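Endo-1,4-b-d-mannanase (Trichoderma reesei, PDB 1QNR) hydrolyses internal beta-1,4-mannosidic linkages in mannans, as an endo-acting mannanase of glycoside hydrolase family 5. Local coordinates at residues G167-C172 with G203-G208. Residues are numbered along the deposited sequence; the frame is centred on the assembly and turned at random. Where two conformers were deposited one is given.
With BMA (beta-D-mannopyranose), chain B; BMA (beta-D-mannopyranose), chain C.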
# COMPACT_ATOMS: atom_id res chain seq x y z
N GLY A 167 -0.90 -0.87 -7.57
CA GLY A 167 -1.95 -1.78 -7.10
C GLY A 167 -1.49 -2.39 -5.78
O GLY A 167 -0.33 -2.25 -5.33
N ASN A 168 -2.45 -3.10 -5.15
CA ASN A 168 -2.09 -3.91 -3.98
C ASN A 168 -1.62 -5.31 -4.45
O ASN A 168 -2.47 -6.10 -4.92
CB ASN A 168 -3.26 -4.08 -3.03
CG ASN A 168 -2.89 -4.96 -1.81
OD1 ASN A 168 -1.89 -4.72 -1.11
ND2 ASN A 168 -3.71 -5.99 -1.60
N GLU A 169 -0.33 -5.62 -4.27
CA GLU A 169 0.23 -6.98 -4.51
C GLU A 169 0.03 -7.47 -5.92
O GLU A 169 -0.34 -8.64 -6.13
CB GLU A 169 -0.33 -8.05 -3.49
CG GLU A 169 -0.09 -7.52 -2.05
CD GLU A 169 -0.35 -8.55 -0.99
OE1 GLU A 169 -1.12 -9.51 -1.17
OE2 GLU A 169 0.16 -8.33 0.13
N PRO A 170 0.29 -6.69 -6.99
CA PRO A 170 0.14 -7.20 -8.37
C PRO A 170 0.95 -8.49 -8.57
O PRO A 170 2.14 -8.54 -8.19
CB PRO A 170 0.68 -6.07 -9.25
CG PRO A 170 1.49 -5.21 -8.34
CD PRO A 170 0.85 -5.30 -6.96
N ARG A 171 0.32 -9.50 -9.20
CA ARG A 171 0.99 -10.74 -9.58
C ARG A 171 0.54 -11.10 -10.99
O ARG A 171 -0.53 -10.67 -11.45
CB ARG A 171 0.65 -11.94 -8.67
CG ARG A 171 1.08 -11.77 -7.19
CD ARG A 171 0.70 -13.11 -6.51
NE ARG A 171 1.12 -13.13 -5.11
CZ ARG A 171 1.09 -14.24 -4.33
NH1 ARG A 171 0.62 -15.39 -4.84
NH2 ARG A 171 1.49 -14.12 -3.07
N CYS A 172 1.32 -11.96 -11.64
CA CYS A 172 0.90 -12.50 -12.96
C CYS A 172 1.32 -13.99 -12.88
O CYS A 172 2.50 -14.28 -13.24
CB CYS A 172 1.48 -11.65 -14.10
SG CYS A 172 0.75 -11.98 -15.78
N GLY A 203 3.77 -1.35 -5.36
CA GLY A 203 2.86 -2.06 -4.46
C GLY A 203 3.03 -3.58 -4.42
O GLY A 203 2.20 -4.25 -3.84
N ASP A 204 4.03 -4.10 -5.14
CA ASP A 204 4.28 -5.55 -5.09
C ASP A 204 4.82 -6.00 -3.75
O ASP A 204 5.32 -5.27 -2.88
CB ASP A 204 5.26 -5.90 -6.24
CG ASP A 204 6.60 -5.25 -6.00
OD1 ASP A 204 6.67 -3.98 -5.86
OD2 ASP A 204 7.66 -5.96 -5.92
N GLU A 205 4.71 -7.35 -3.60
CA GLU A 205 5.21 -8.05 -2.39
C GLU A 205 6.71 -8.21 -2.28
O GLU A 205 7.28 -8.65 -1.25
CB GLU A 205 4.53 -9.40 -2.33
CG GLU A 205 2.98 -9.34 -2.22
CD GLU A 205 2.38 -10.70 -2.60
OE1 GLU A 205 2.21 -10.80 -3.86
OE2 GLU A 205 2.14 -11.66 -1.80
N GLY A 206 7.43 -8.02 -3.44
CA GLY A 206 8.87 -8.25 -3.49
C GLY A 206 9.27 -9.64 -4.03
O GLY A 206 10.45 -10.01 -3.89
N LEU A 207 8.31 -10.42 -4.52
CA LEU A 207 8.65 -11.80 -4.92
C LEU A 207 9.62 -11.73 -6.13
O LEU A 207 9.55 -10.87 -7.01
CB LEU A 207 7.39 -12.60 -5.30
CG LEU A 207 6.25 -12.50 -4.22
CD1 LEU A 207 5.03 -13.33 -4.72
CD2 LEU A 207 6.68 -12.98 -2.84
N GLY A 208 10.50 -12.75 -6.20
CA GLY A 208 11.42 -12.93 -7.33
C GLY A 208 12.73 -12.22 -7.11
O GLY A 208 12.90 -11.04 -7.54
C1 BMA B . -2.32 -14.65 -0.86
C2 BMA B . -3.76 -14.26 -0.46
C3 BMA B . -3.86 -12.74 -0.29
C4 BMA B . -2.74 -12.22 0.60
C5 BMA B . -1.35 -12.71 0.16
C6 BMA B . -0.27 -12.45 1.28
O2 BMA B . -4.12 -14.88 0.78
O3 BMA B . -5.11 -12.32 0.21
O4 BMA B . -2.82 -10.79 0.59
O5 BMA B . -1.36 -14.19 0.15
O6 BMA B . 0.92 -12.83 0.57
C1 BMA C . 0.35 -19.09 -2.05
C2 BMA C . 1.00 -17.82 -1.48
C3 BMA C . -0.01 -16.95 -0.69
C4 BMA C . -1.25 -16.68 -1.56
C5 BMA C . -1.83 -18.02 -2.10
C6 BMA C . -3.15 -17.94 -2.83
O1 BMA C . 1.29 -19.78 -2.87
O2 BMA C . 1.57 -17.04 -2.55
O3 BMA C . 0.66 -15.68 -0.45
O4 BMA C . -2.29 -16.06 -0.86
O5 BMA C . -0.76 -18.63 -2.91
O6 BMA C . -3.13 -17.50 -4.18
O HOH W 1 1.77 -10.72 0.65
O HOH W 2 3.21 -8.90 -5.61
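Arg171 grips the carboxylate of Glu205 side-on. NE donates to OE1 of Glu205 at 2.9 Å, and NH2 donates to OE2 of Glu205 at 2.8 Å. Both oxygens use their syn lone pairs and lie within a few degrees of the guanidinium plane. The two planes are 12° apart. The NE bond is nearly straight, with an N-H...O angle of 174°. Leu207 CD1 sits over one guanidinium face, 3.9 Å from Arg171 NE. NH1 and NH2 of Arg171 both bond to O2 of the chain C mannose, and NH2 also to its O3. This sugar is 1,4-linked to the chain B mannose, whose O6 donates to Glu205 OE2 at 2.9 Å. Both loops follow parallel strands, 161-165 and 199-201, of the family 5 TIM barrel, and they line the sugar-binding cleft. An alanine in place of Arg171 would probably leave the Glu205 carboxylate without its charged partner, less firmly fixed in rotation, and cost the chain C mannose three hydrogen bonds. Glu169 has two conformers. In the one described, its carboxylate stacks against that of Glu205, the planes 16° apart. Their CG atoms touch at 3.6 Å. One water bridges Glu169 OE2 and Glu205 OE2. Glu169 OE1 accepts hydrogen bonds from O4 of the chain B mannose and from Trp114. The backbones are joined by Glu169 N to Gly203 O, 2.9 Å.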